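Local coordinates for protein Isomerase/lactonizing enzyme (Agrobacterium fabrum str. C58, PDB 2NQL) that is probably an enzyme of the mandelate racemase/muconate lactonizing enzyme family, with an enolase-type fold and a sodium ion bound in its barrel domain, at residues V55-E60 / D127-D132; D84-F89 / V120-A125; E222-L227 / A241-E246. All blocks are in the same frame, centred on the assembly; numbering follows the deposited sequence.

Contact 1: V55-E60 / D127-D132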
ATOM      1  N   VAL A  55      15.852  -7.543 -10.301  1.00 16.72           N
ATOM      2  CA  VAL A  55      15.152  -8.574 -11.106  1.00 12.88           C
ATOM      3  C   VAL A  55      15.876  -8.750 -12.438  1.00 15.42           C
ATOM      4  O   VAL A  55      16.143  -7.767 -13.114  1.00 15.58           O
ATOM      5  CB  VAL A  55      13.665  -8.181 -11.368  1.00 15.99           C
ATOM      6  CG1 VAL A  55      13.027  -9.134 -12.388  1.00 19.51           C
ATOM      7  CG2 VAL A  55      12.879  -8.241 -10.055  1.00 17.80           C
ATOM      8  N   ARG A  56      16.236  -9.987 -12.767  1.00 16.55           N
ATOM      9  CA  ARG A  56      16.719 -10.331 -14.106  1.00 17.71           C
ATOM     10  C   ARG A  56      15.612 -11.055 -14.864  1.00 16.81           C
ATOM     11  O   ARG A  56      15.124 -12.108 -14.402  1.00 16.23           O
ATOM     12  CB  ARG A  56      17.941 -11.227 -14.027  1.00 17.03           C
ATOM     13  CG  ARG A  56      18.515 -11.606 -15.417  1.00 17.07           C
ATOM     14  CD  ARG A  56      19.892 -12.265 -15.337  1.00 20.32           C
ATOM     15  NE  ARG A  56      19.913 -13.506 -14.561  1.00 21.28           N
ATOM     16  CZ  ARG A  56      21.001 -14.018 -13.998  1.00 19.90           C
ATOM     17  NH1 ARG A  56      22.189 -13.411 -14.120  1.00 21.87           N
ATOM     18  NH2 ARG A  56      20.921 -15.148 -13.332  1.00 19.67           N
ATOM     19  N   MET A  57      15.261 -10.480 -16.011  1.00 19.01           N
ATOM     20  CA  MET A  57      14.159 -10.934 -16.849  1.00 18.98           C
ATOM     21  C   MET A  57      14.758 -11.312 -18.195  1.00 20.76           C
ATOM     22  O   MET A  57      15.493 -10.518 -18.799  1.00 17.65           O
ATOM     23  CB  MET A  57      13.145  -9.802 -17.015  1.00 14.80           C
ATOM     24  CG  MET A  57      11.790 -10.242 -17.630  1.00 17.53           C
ATOM     25  SD  MET A  57      10.617  -8.911 -17.806  1.00 20.28           S
ATOM     26  CE  MET A  57      10.069  -8.718 -16.090  1.00 20.80           C
ATOM     27  N   THR A  58      14.470 -12.522 -18.662  1.00 17.73           N
ATOM     28  CA  THR A  58      15.127 -13.031 -19.879  1.00 20.01           C
ATOM     29  C   THR A  58      14.057 -13.493 -20.871  1.00 24.16           C
ATOM     30  O   THR A  58      13.117 -14.147 -20.478  1.00 21.14           O
ATOM     31  CB  THR A  58      16.107 -14.183 -19.571  1.00 23.05           C
ATOM     32  OG1 THR A  58      17.008 -13.753 -18.547  1.00 21.27           O
ATOM     33  CG2 THR A  58      16.939 -14.564 -20.822  1.00 19.44           C
ATOM     34  N   THR A  59      14.190 -13.099 -22.135  1.00 18.94           N
ATOM     35  CA  THR A  59      13.300 -13.600 -23.187  1.00 22.36           C
ATOM     36  C   THR A  59      13.699 -14.998 -23.653  1.00 19.76           C
ATOM     37  O   THR A  59      14.816 -15.469 -23.401  1.00 20.10           O
ATOM     38  CB  THR A  59      13.250 -12.658 -24.420  1.00 21.23           C
ATOM     39  OG1 THR A  59      14.475 -12.754 -25.147  1.00 20.46           O
ATOM     40  CG2 THR A  59      12.961 -11.207 -24.029  1.00 21.84           C
ATOM     41  N   GLU A  60      12.769 -15.663 -24.349  1.00 20.47           N
ATOM     42  CA  GLU A  60      13.017 -16.946 -25.009  0.50 23.23           C
ATOM     43  C   GLU A  60      14.239 -16.868 -25.920  1.00 22.75           C
ATOM     44  O   GLU A  60      15.039 -17.797 -25.992  1.00 25.79           O
ATOM     45  CB  GLU A  60      11.782 -17.330 -25.831  0.50 14.58           C
ATOM     46  CG  GLU A  60      10.520 -17.410 -24.977  0.50 23.12           C
ATOM     47  CD  GLU A  60       9.405 -18.208 -25.600  0.50 26.12           C
ATOM     48  OE1 GLU A  60       9.430 -18.429 -26.829  0.50 31.83           O
ATOM     49  OE2 GLU A  60       8.493 -18.606 -24.841  0.50 22.53           O
ATOM     50  N   ASP A 127       8.512  -3.638 -14.343  1.00 13.18           N
ATOM     51  CA  ASP A 127       8.244  -2.647 -15.393  1.00 15.69           C
ATOM     52  C   ASP A 127       9.576  -2.121 -15.965  1.00 18.83           C
ATOM     53  O   ASP A 127       9.743  -2.008 -17.188  1.00 17.81           O
ATOM     54  CB  ASP A 127       7.394  -1.506 -14.840  1.00 16.99           C
ATOM     55  CG  ASP A 127       6.999  -0.488 -15.908  1.00 23.06           C
ATOM     56  OD1 ASP A 127       6.029  -0.738 -16.664  1.00 21.52           O
ATOM     57  OD2 ASP A 127       7.648   0.579 -15.978  1.00 20.18           O
ATOM     58  N   ILE A 128      10.528  -1.841 -15.081  1.00 16.93           N
ATOM     59  CA  ILE A 128      11.855  -1.383 -15.532  1.00 16.56           C
ATOM     60  C   ILE A 128      12.540  -2.478 -16.399  1.00 18.82           C
ATOM     61  O   ILE A 128      13.035  -2.192 -17.490  1.00 16.39           O
ATOM     62  CB  ILE A 128      12.744  -0.971 -14.314  1.00 14.93           C
ATOM     63  CG1 ILE A 128      12.129   0.256 -13.617  1.00 15.41           C
ATOM     64  CG2 ILE A 128      14.222  -0.715 -14.806  1.00 16.71           C
ATOM     65  CD1 ILE A 128      12.684   0.546 -12.208  1.00 19.07           C
ATOM     66  N   ALA A 129      12.512  -3.735 -15.940  1.00 16.22           N
ATOM     67  CA  ALA A 129      13.116  -4.832 -16.696  1.00 15.78           C
ATOM     68  C   ALA A 129      12.456  -5.029 -18.069  1.00 14.96           C
ATOM     69  O   ALA A 129      13.140  -5.266 -19.061  1.00 16.30           O
ATOM     70  CB  ALA A 129      13.100  -6.095 -15.906  1.00 17.71           C
ATOM     71  N   LEU A 130      11.127  -4.940 -18.117  1.00 17.33           N
ATOM     72  CA  LEU A 130      10.408  -5.072 -19.384  1.00 16.53           C
ATOM     73  C   LEU A 130      10.696  -3.917 -20.359  1.00 18.40           C
ATOM     74  O   LEU A 130      10.886  -4.167 -21.559  1.00 21.44           O
ATOM     75  CB  LEU A 130       8.885  -5.210 -19.148  1.00 19.81           C
ATOM     76  CG  LEU A 130       8.101  -5.913 -20.263  1.00 33.16           C
ATOM     77  CD1 LEU A 130       8.543  -7.356 -20.507  1.00 22.59           C
ATOM     78  CD2 LEU A 130       6.629  -5.889 -19.915  1.00 32.99           C
ATOM     79  N   TRP A 131      10.746  -2.677 -19.868  1.00 17.24           N
ATOM     80  CA  TRP A 131      11.175  -1.557 -20.734  1.00 17.15           C
ATOM     81  C   TRP A 131      12.627  -1.683 -21.214  1.00 20.36           C
ATOM     82  O   TRP A 131      12.940  -1.287 -22.353  1.00 20.29           O
ATOM     83  CB  TRP A 131      10.990  -0.199 -20.062  1.00 16.56           C
ATOM     84  CG  TRP A 131       9.595   0.352 -20.104  1.00 19.47           C
ATOM     85  CD1 TRP A 131       8.669   0.387 -19.067  1.00 20.17           C
ATOM     86  CD2 TRP A 131       8.947   0.937 -21.235  1.00 18.85           C
ATOM     87  NE1 TRP A 131       7.501   1.003 -19.497  1.00 21.49           N
ATOM     88  CE2 TRP A 131       7.639   1.330 -20.823  1.00 21.65           C
ATOM     89  CE3 TRP A 131       9.345   1.182 -22.567  1.00 25.40           C
ATOM     90  CZ2 TRP A 131       6.729   1.949 -21.702  1.00 25.79           C
ATOM     91  CZ3 TRP A 131       8.435   1.804 -23.433  1.00 26.45           C
ATOM     92  CH2 TRP A 131       7.143   2.160 -22.998  1.00 26.40           C
ATOM     93  N   ASP A 132      13.495  -2.231 -20.359  1.00 15.86           N
ATOM     94  CA  ASP A 132      14.908  -2.516 -20.737  1.00 16.16           C
ATOM     95  C   ASP A 132      14.918  -3.486 -21.926  1.00 21.74           C
ATOM     96  O   ASP A 132      15.586  -3.255 -22.934  1.00 18.22           O
ATOM     97  CB  ASP A 132      15.655  -3.108 -19.538  1.00 18.04           C
ATOM     98  CG  ASP A 132      17.161  -3.265 -19.766  1.00 17.39           C
ATOM     99  OD1 ASP A 132      17.705  -2.709 -20.751  1.00 20.28           O
ATOM    100  OD2 ASP A 132      17.810  -3.956 -18.941  1.00 17.04           O
TER

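Contact 2: D84-F89 / V120-A125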
ATOM      1  N   ASP A  84       5.751 -15.865  -6.184  1.00 16.34           N
ATOM      2  CA  ASP A  84       4.474 -16.588  -5.982  1.00 19.59           C
ATOM      3  C   ASP A  84       3.431 -16.216  -7.019  1.00 20.31           C
ATOM      4  O   ASP A  84       2.688 -17.078  -7.494  1.00 21.22           O
ATOM      5  CB  ASP A  84       3.890 -16.352  -4.574  1.00 19.49           C
ATOM      6  CG  ASP A  84       2.551 -17.107  -4.362  1.00 20.36           C
ATOM      7  OD1 ASP A  84       2.555 -18.345  -4.398  1.00 23.60           O
ATOM      8  OD2 ASP A  84       1.509 -16.447  -4.212  1.00 23.50           O
ATOM      9  N   LEU A  85       3.354 -14.927  -7.334  1.00 16.14           N
ATOM     10  CA  LEU A  85       2.242 -14.371  -8.085  1.00 16.48           C
ATOM     11  C   LEU A  85       2.634 -13.753  -9.420  1.00 21.78           C
ATOM     12  O   LEU A  85       2.084 -14.111 -10.459  1.00 18.31           O
ATOM     13  CB  LEU A  85       1.465 -13.346  -7.246  1.00 16.27           C
ATOM     14  CG  LEU A  85       0.398 -12.509  -7.977  1.00 17.14           C
ATOM     15  CD1 LEU A  85      -0.828 -13.356  -8.434  1.00 18.53           C
ATOM     16  CD2 LEU A  85      -0.045 -11.258  -7.188  1.00 22.02           C
ATOM     17  N   LEU A  86       3.549 -12.786  -9.403  1.00 15.72           N
ATOM     18  CA  LEU A  86       3.602 -11.856 -10.532  1.00 17.63           C
ATOM     19  C   LEU A  86       4.379 -12.422 -11.721  1.00 19.04           C
ATOM     20  O   LEU A  86       4.015 -12.180 -12.870  1.00 18.82           O
ATOM     21  CB  LEU A  86       4.207 -10.517 -10.094  1.00 13.48           C
ATOM     22  CG  LEU A  86       3.397  -9.726  -9.087  1.00 15.66           C
ATOM     23  CD1 LEU A  86       4.316  -8.678  -8.428  1.00 18.14           C
ATOM     24  CD2 LEU A  86       2.201  -9.048  -9.791  1.00 19.33           C
ATOM     25  N   ALA A  87       5.442 -13.176 -11.435  1.00 19.23           N
ATOM     26  CA  ALA A  87       6.287 -13.747 -12.493  1.00 17.71           C
ATOM     27  C   ALA A  87       5.460 -14.609 -13.454  1.00 21.68           C
ATOM     28  O   ALA A  87       5.656 -14.556 -14.652  1.00 20.43           O
ATOM     29  CB  ALA A  87       7.404 -14.562 -11.928  1.00 18.32           C
ATOM     30  N   GLY A  88       4.535 -15.385 -12.901  1.00 20.35           N
ATOM     31  CA  GLY A  88       3.665 -16.264 -13.699  1.00 17.73           C
ATOM     32  C   GLY A  88       2.831 -15.537 -14.731  1.00 17.18           C
ATOM     33  O   GLY A  88       2.498 -16.115 -15.774  1.00 21.48           O
ATOM     34  N   PHE A  89       2.463 -14.295 -14.436  1.00 15.69           N
ATOM     35  CA  PHE A  89       1.677 -13.463 -15.339  1.00 18.53           C
ATOM     36  C   PHE A  89       2.500 -12.554 -16.261  1.00 21.48           C
ATOM     37  O   PHE A  89       1.960 -11.851 -17.115  1.00 23.93           O
ATOM     38  CB  PHE A  89       0.646 -12.666 -14.555  1.00 19.49           C
ATOM     39  CG  PHE A  89      -0.407 -13.542 -13.932  1.00 18.65           C
ATOM     40  CD1 PHE A  89      -1.439 -14.054 -14.720  1.00 20.65           C
ATOM     41  CD2 PHE A  89      -0.338 -13.904 -12.596  1.00 18.03           C
ATOM     42  CE1 PHE A  89      -2.411 -14.885 -14.172  1.00 19.63           C
ATOM     43  CE2 PHE A  89      -1.290 -14.741 -12.036  1.00 21.20           C
ATOM     44  CZ  PHE A  89      -2.336 -15.236 -12.833  1.00 15.82           C
ATOM     45  N   VAL A 120       3.292  -2.203  -5.555  1.00 16.76           N
ATOM     46  CA  VAL A 120       3.816  -1.347  -6.614  1.00 16.83           C
ATOM     47  C   VAL A 120       5.343  -1.338  -6.666  1.00 13.58           C
ATOM     48  O   VAL A 120       5.907  -1.229  -7.750  1.00 16.14           O
ATOM     49  CB  VAL A 120       3.121   0.047  -6.733  1.00 15.74           C
ATOM     50  CG1 VAL A 120       3.699   0.889  -7.935  1.00 15.70           C
ATOM     51  CG2 VAL A 120       1.603  -0.157  -6.979  1.00 16.51           C
ATOM     52  N   ASP A 121       6.016  -1.534  -5.525  1.00 15.86           N
ATOM     53  CA  ASP A 121       7.485  -1.713  -5.555  1.00 16.90           C
ATOM     54  C   ASP A 121       7.805  -2.873  -6.508  1.00 18.89           C
ATOM     55  O   ASP A 121       8.676  -2.763  -7.388  1.00 14.33           O
ATOM     56  CB  ASP A 121       8.046  -2.088  -4.171  1.00 13.60           C
ATOM     57  CG  ASP A 121       8.259  -0.901  -3.247  1.00 17.99           C
ATOM     58  OD1 ASP A 121       8.055   0.267  -3.632  1.00 18.12           O
ATOM     59  OD2 ASP A 121       8.602  -1.192  -2.068  1.00 17.36           O
ATOM     60  N   ALA A 122       7.093  -3.986  -6.324  1.00 14.85           N
ATOM     61  CA  ALA A 122       7.312  -5.178  -7.138  1.00 15.04           C
ATOM     62  C   ALA A 122       7.049  -4.908  -8.612  1.00 14.54           C
ATOM     63  O   ALA A 122       7.848  -5.311  -9.469  1.00 16.09           O
ATOM     64  CB  ALA A 122       6.461  -6.363  -6.638  1.00 17.63           C
ATOM     65  N   LEU A 123       5.935  -4.232  -8.892  1.00 14.89           N
ATOM     66  CA  LEU A 123       5.570  -3.881 -10.259  1.00 15.40           C
ATOM     67  C   LEU A 123       6.613  -2.973 -10.886  1.00 16.79           C
ATOM     68  O   LEU A 123       6.900  -3.100 -12.066  1.00 15.94           O
ATOM     69  CB  LEU A 123       4.202  -3.245 -10.331  1.00 16.89           C
ATOM     70  CG  LEU A 123       2.983  -4.045  -9.813  1.00 16.92           C
ATOM     71  CD1 LEU A 123       1.670  -3.276 -10.127  1.00 17.02           C
ATOM     72  CD2 LEU A 123       2.959  -5.475 -10.381  1.00 17.96           C
ATOM     73  N   ALA A 124       7.183  -2.082 -10.077  1.00 15.69           N
ATOM     74  CA  ALA A 124       8.212  -1.148 -10.543  1.00 18.00           C
ATOM     75  C   ALA A 124       9.423  -1.905 -11.087  1.00 17.85           C
ATOM     76  O   ALA A 124       9.914  -1.609 -12.208  1.00 14.65           O
ATOM     77  CB  ALA A 124       8.616  -0.190  -9.388  1.00 15.43           C
ATOM     78  N   ALA A 125       9.902  -2.890 -10.327  1.00 14.01           N
ATOM     79  CA  ALA A 125      11.033  -3.687 -10.779  1.00 17.54           C
ATOM     80  C   ALA A 125      10.754  -4.445 -12.089  1.00 20.18           C
ATOM     81  O   ALA A 125      11.590  -4.464 -13.004  1.00 16.01           O
ATOM     82  CB  ALA A 125      11.533  -4.615  -9.676  1.00 16.09           C
TER

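Contact 3: E222-L227 / A241-E246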
ATOM      1  N   GLU A 222       0.792  23.655  11.315  1.00 36.23           N
ATOM      2  CA  GLU A 222       1.056  24.931  11.948  1.00 33.57           C
ATOM      3  C   GLU A 222       2.544  25.090  12.251  1.00 28.44           C
ATOM      4  O   GLU A 222       3.131  26.125  11.933  1.00 33.35           O
ATOM      5  CB  GLU A 222       0.182  25.090  13.203  1.00 38.54           C
ATOM      6  CG  GLU A 222      -1.321  25.290  12.883  1.00 43.51           C
ATOM      7  CD  GLU A 222      -2.082  23.993  12.560  1.00 44.92           C
ATOM      8  OE1 GLU A 222      -1.711  22.919  13.071  1.00 43.28           O
ATOM      9  OE2 GLU A 222      -3.059  24.043  11.787  1.00 45.38           O
ATOM     10  N   ARG A 223       3.160  24.052  12.819  1.00 30.82           N
ATOM     11  CA  ARG A 223       4.618  24.017  13.038  1.00 32.22           C
ATOM     12  C   ARG A 223       5.420  24.065  11.731  1.00 29.80           C
ATOM     13  O   ARG A 223       6.424  24.775  11.653  1.00 31.54           O
ATOM     14  CB  ARG A 223       5.026  22.781  13.832  1.00 28.61           C
ATOM     15  CG  ARG A 223       6.505  22.688  14.199  1.00 36.04           C
ATOM     16  CD  ARG A 223       6.948  23.931  14.942  1.00 42.75           C
ATOM     17  NE  ARG A 223       8.299  23.814  15.475  1.00 45.28           N
ATOM     18  CZ  ARG A 223       9.067  24.857  15.780  1.00 49.05           C
ATOM     19  NH1 ARG A 223       8.625  26.102  15.590  1.00 38.08           N
ATOM     20  NH2 ARG A 223      10.281  24.651  16.271  1.00 44.95           N
ATOM     21  N   ALA A 224       4.983  23.290  10.736  1.00 35.89           N
ATOM     22  CA  ALA A 224       5.546  23.358   9.386  1.00 32.16           C
ATOM     23  C   ALA A 224       5.594  24.798   8.873  1.00 38.34           C
ATOM     24  O   ALA A 224       6.664  25.278   8.476  1.00 31.13           O
ATOM     25  CB  ALA A 224       4.771  22.463   8.423  1.00 32.01           C
ATOM     26  N   LEU A 225       4.457  25.495   8.932  1.00 34.57           N
ATOM     27  CA  LEU A 225       4.399  26.913   8.532  1.00 35.01           C
ATOM     28  C   LEU A 225       5.320  27.844   9.323  1.00 33.87           C
ATOM     29  O   LEU A 225       5.940  28.735   8.743  1.00 34.69           O
ATOM     30  CB  LEU A 225       2.969  27.440   8.561  1.00 30.13           C
ATOM     31  CG  LEU A 225       2.051  26.922   7.469  1.00 29.90           C
ATOM     32  CD1 LEU A 225       0.597  27.108   7.866  1.00 33.79           C
ATOM     33  CD2 LEU A 225       2.374  27.560   6.145  1.00 30.90           C
ATOM     34  N   GLU A 226       5.408  27.624  10.640  1.00 35.38           N
ATOM     35  CA  GLU A 226       6.315  28.374  11.504  1.00 35.08           C
ATOM     36  C   GLU A 226       7.770  28.251  11.065  1.00 40.66           C
ATOM     37  O   GLU A 226       8.503  29.249  11.009  1.00 36.01           O
ATOM     38  CB  GLU A 226       6.204  27.889  12.948  1.00 39.31           C
ATOM     39  CG  GLU A 226       4.991  28.391  13.706  1.00 50.07           C
ATOM     40  CD  GLU A 226       4.841  27.702  15.051  1.00 57.32           C
ATOM     41  OE1 GLU A 226       5.872  27.334  15.658  1.00 47.18           O
ATOM     42  OE2 GLU A 226       3.690  27.524  15.500  1.00 61.46           O
ATOM     43  N   LEU A 227       8.183  27.019  10.771  1.00 33.88           N
ATOM     44  CA  LEU A 227       9.551  26.736  10.398  1.00 33.15           C
ATOM     45  C   LEU A 227       9.854  27.293   9.000  1.00 27.30           C
ATOM     46  O   LEU A 227      10.955  27.821   8.739  1.00 30.73           O
ATOM     47  CB  LEU A 227       9.798  25.218  10.479  1.00 33.94           C
ATOM     48  CG  LEU A 227       9.848  24.570  11.879  1.00 34.06           C
ATOM     49  CD1 LEU A 227       9.840  23.056  11.770  1.00 31.09           C
ATOM     50  CD2 LEU A 227      11.066  25.043  12.711  1.00 33.09           C
ATOM     51  N   ALA A 241       8.080  17.942   1.790  1.00 25.51           N
ATOM     52  CA  ALA A 241       7.456  17.042   2.793  1.00 19.75           C
ATOM     53  C   ALA A 241       7.194  17.759   4.135  1.00 23.44           C
ATOM     54  O   ALA A 241       7.751  17.377   5.183  1.00 26.24           O
ATOM     55  CB  ALA A 241       8.315  15.766   2.999  1.00 25.11           C
ATOM     56  N   PRO A 242       6.400  18.844   4.096  1.00 23.05           N
ATOM     57  CA  PRO A 242       6.179  19.627   5.319  1.00 26.79           C
ATOM     58  C   PRO A 242       5.385  18.890   6.415  1.00 25.12           C
ATOM     59  O   PRO A 242       5.568  19.164   7.607  1.00 27.99           O
ATOM     60  CB  PRO A 242       5.382  20.827   4.809  1.00 23.77           C
ATOM     61  CG  PRO A 242       4.703  20.356   3.591  1.00 26.31           C
ATOM     62  CD  PRO A 242       5.673  19.413   2.944  1.00 24.79           C
ATOM     63  N   VAL A 243       4.505  17.976   6.009  1.00 22.02           N
ATOM     64  CA  VAL A 243       3.638  17.243   6.951  1.00 29.16           C
ATOM     65  C   VAL A 243       3.604  15.759   6.591  1.00 29.01           C
ATOM     66  O   VAL A 243       4.172  15.364   5.580  1.00 28.12           O
ATOM     67  CB  VAL A 243       2.187  17.814   7.007  1.00 25.05           C
ATOM     68  CG1 VAL A 243       2.196  19.213   7.569  1.00 33.19           C
ATOM     69  CG2 VAL A 243       1.556  17.814   5.645  1.00 26.73           C
ATOM     70  N   TRP A 244       2.943  14.944   7.416  1.00 26.77           N
ATOM     71  CA  TRP A 244       2.805  13.516   7.126  1.00 25.80           C
ATOM     72  C   TRP A 244       2.107  13.279   5.806  1.00 23.27           C
ATOM     73  O   TRP A 244       1.245  14.064   5.396  1.00 26.11           O
ATOM     74  CB  TRP A 244       2.052  12.807   8.242  1.00 28.24           C
ATOM     75  CG  TRP A 244       2.724  12.906   9.549  1.00 28.35           C
ATOM     76  CD1 TRP A 244       2.362  13.703  10.593  1.00 35.56           C
ATOM     77  CD2 TRP A 244       3.882  12.170   9.981  1.00 34.31           C
ATOM     78  NE1 TRP A 244       3.220  13.510  11.650  1.00 41.75           N
ATOM     79  CE2 TRP A 244       4.155  12.570  11.306  1.00 33.28           C
ATOM     80  CE3 TRP A 244       4.700  11.202   9.381  1.00 32.50           C
ATOM     81  CZ2 TRP A 244       5.222  12.046  12.041  1.00 38.09           C
ATOM     82  CZ3 TRP A 244       5.767  10.686  10.109  1.00 33.97           C
ATOM     83  CH2 TRP A 244       6.022  11.113  11.422  1.00 43.22           C
ATOM     84  N   THR A 245       2.493  12.197   5.134  1.00 26.66           N
ATOM     85  CA  THR A 245       1.931  11.821   3.831  1.00 22.76           C
ATOM     86  C   THR A 245       0.398  11.718   3.826  1.00 26.50           C
ATOM     87  O   THR A 245      -0.274  12.159   2.892  1.00 25.80           O
ATOM     88  CB  THR A 245       2.467  10.444   3.370  1.00 32.86           C
ATOM     89  OG1 THR A 245       3.889  10.382   3.537  1.00 36.81           O
ATOM     90  CG2 THR A 245       2.088  10.187   1.912  1.00 32.80           C
ATOM     91  N   GLU A 246      -0.148  11.152   4.890  1.00 26.71           N
ATOM     92  CA  GLU A 246      -1.586  10.859   4.930  1.00 27.02           C
ATOM     93  C   GLU A 246      -2.426  12.128   5.123  1.00 31.12           C
ATOM     94  O   GLU A 246      -3.633  12.139   4.842  1.00 29.34           O
ATOM     95  CB  GLU A 246      -1.868   9.871   6.059  1.00 24.74           C
ATOM     96  CG  GLU A 246      -1.001   8.629   6.043  1.00 23.81           C
ATOM     97  CD  GLU A 246       0.219   8.725   6.958  1.00 28.17           C
ATOM     98  OE1 GLU A 246       0.810   9.830   7.097  1.00 27.30           O
ATOM     99  OE2 GLU A 246       0.606   7.693   7.539  1.00 23.41           O
TER

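Contact 1: V55-E60 / D127-D132
Beside the packing of M57 on A129, three donors grip the buried carboxylate of D132. OD1 is bonded to L373 N and Q136 NE2, while OD2 is bonded to W66 N. The setting is the N-terminal domain of an enolase-type enzyme, where helix 117-138 lies on an antiparallel sheet. Strand 50-59 runs between strands 5-15 and 64-70 in that sheet. The axes of 55-59 and 127-132 come within 8.4 Å and cross at -38°. V55 and M57 point toward the helix, whereas R56 points away from it.

M57 carries the contact. Its chain runs extended from the strand, with CG anti to the backbone N (chi1 -168°), and then bends at chi3 (-76°). The bend brings the terminal methyl back over A129. As a result, A129 CB touches M57 twice: CB lies 3.9 Å away and CE 4.0 Å away. The small alanine allows a close approach, with M57 CA 6.2 Å from A129 CA. Around this pair, M57 also touches L126 and I133 of the same helix, and L130 touches I5 of strand 5-15 and V101 of helix 98-109. The side chains of L130 and M57 cross obliquely. The meeting point is between M57 SD and L130 CD1, 3.7 Å apart.

Contact 2: D84-F89 / V120-A125
L86 and L123 adopt the same kind of rotamer: in both, CG stands anti to the carbonyl carbon and beside the backbone N (chi1 -65° and -59°). L86 points toward the other helix. L123 starts out to one side, but its branch carries CD2 into the contact. The two side chains cross at about a right angle. L86 CD2 lies 3.7 Å from L123 CD2. The other branch of L86 rests on the neighbouring residue, with CD1 3.6 Å from A122 CB. One forked side chain therefore touches two successive residues of the facing helix.

This is helix-to-helix packing in the N-terminal domain of the enolase-type fold, between helices 75-90 and 117-138. The CA atoms of L86 and L123 stay 8.2 Å apart, and the methyl groups meet between them. Helix 98-109 borders the same apolar cluster: M108 touches L86, while Y102 and L105 touch L123.

L86 closes a wider pi-type turn at 84-86. D84 OD2 is hydrogen-bonded to Y36 OH of the second subunit. D121 OD2 is bonded to Y114 OH of that subunit, and D121 OD1 to H292 ND1 of its own chain.

Contact 3: E222-L227 / A241-E246
Helix 222-227 meets the irregular segment 241-246 most closely at A224 and P242, whose CA atoms are 5.6 Å apart. The touching side chains are small and apolar. A224 CB points at the loop and does all the touching from the helix. It lies 3.5 Å from P242 O and 4.0 Å from P242 CB. V243 adds a looser touch through CG1, 4.2 Å from A224 CB. V254 of helix 248-255 packs on A224, P242 and V243 together.

The helix also has a polar side. R223 NH1 forms a salt bridge with E226 OE1 at 3.0 Å. This bond is bent, with an N-H...O angle of 140°, and it uses the anti side of the carboxylate oxygen. L227 CD2 covers one face of the guanidinium, over its centre. E222 OE2 is paired with K253.

Further along the loop, E246 forms a salt bridge with R110 of the second subunit, and W244 makes a cation-pi contact with the same arginine. Helix 221-231 links parallel strands 210-214 and 239-240, a beta-alpha-beta crossover of the enolase-type barrel. The loop follows E240, which binds the sodium ion together with E266.

All three contacts are buried and are made by apolar packing, but two lie in the N-terminal domain and one in the barrel domain. Contacts 1 and 2 share helix 117-138: the sheet packs on it in contact 1 and another helix in contact 2. They touch directly, with V55 CG2 3.9 Å from A125 CB, and both segments of contact 2 fall between those of contact 1 along the chain. Contact 3 is the one in the barrel, its centre 39 Å from that of contact 1 and 34 Å from that of contact 2. It is the smallest in area, and its helix also carries exposed charged residues. The second subunit reaches the segments of contacts 2 and 3 but not those of contact 1.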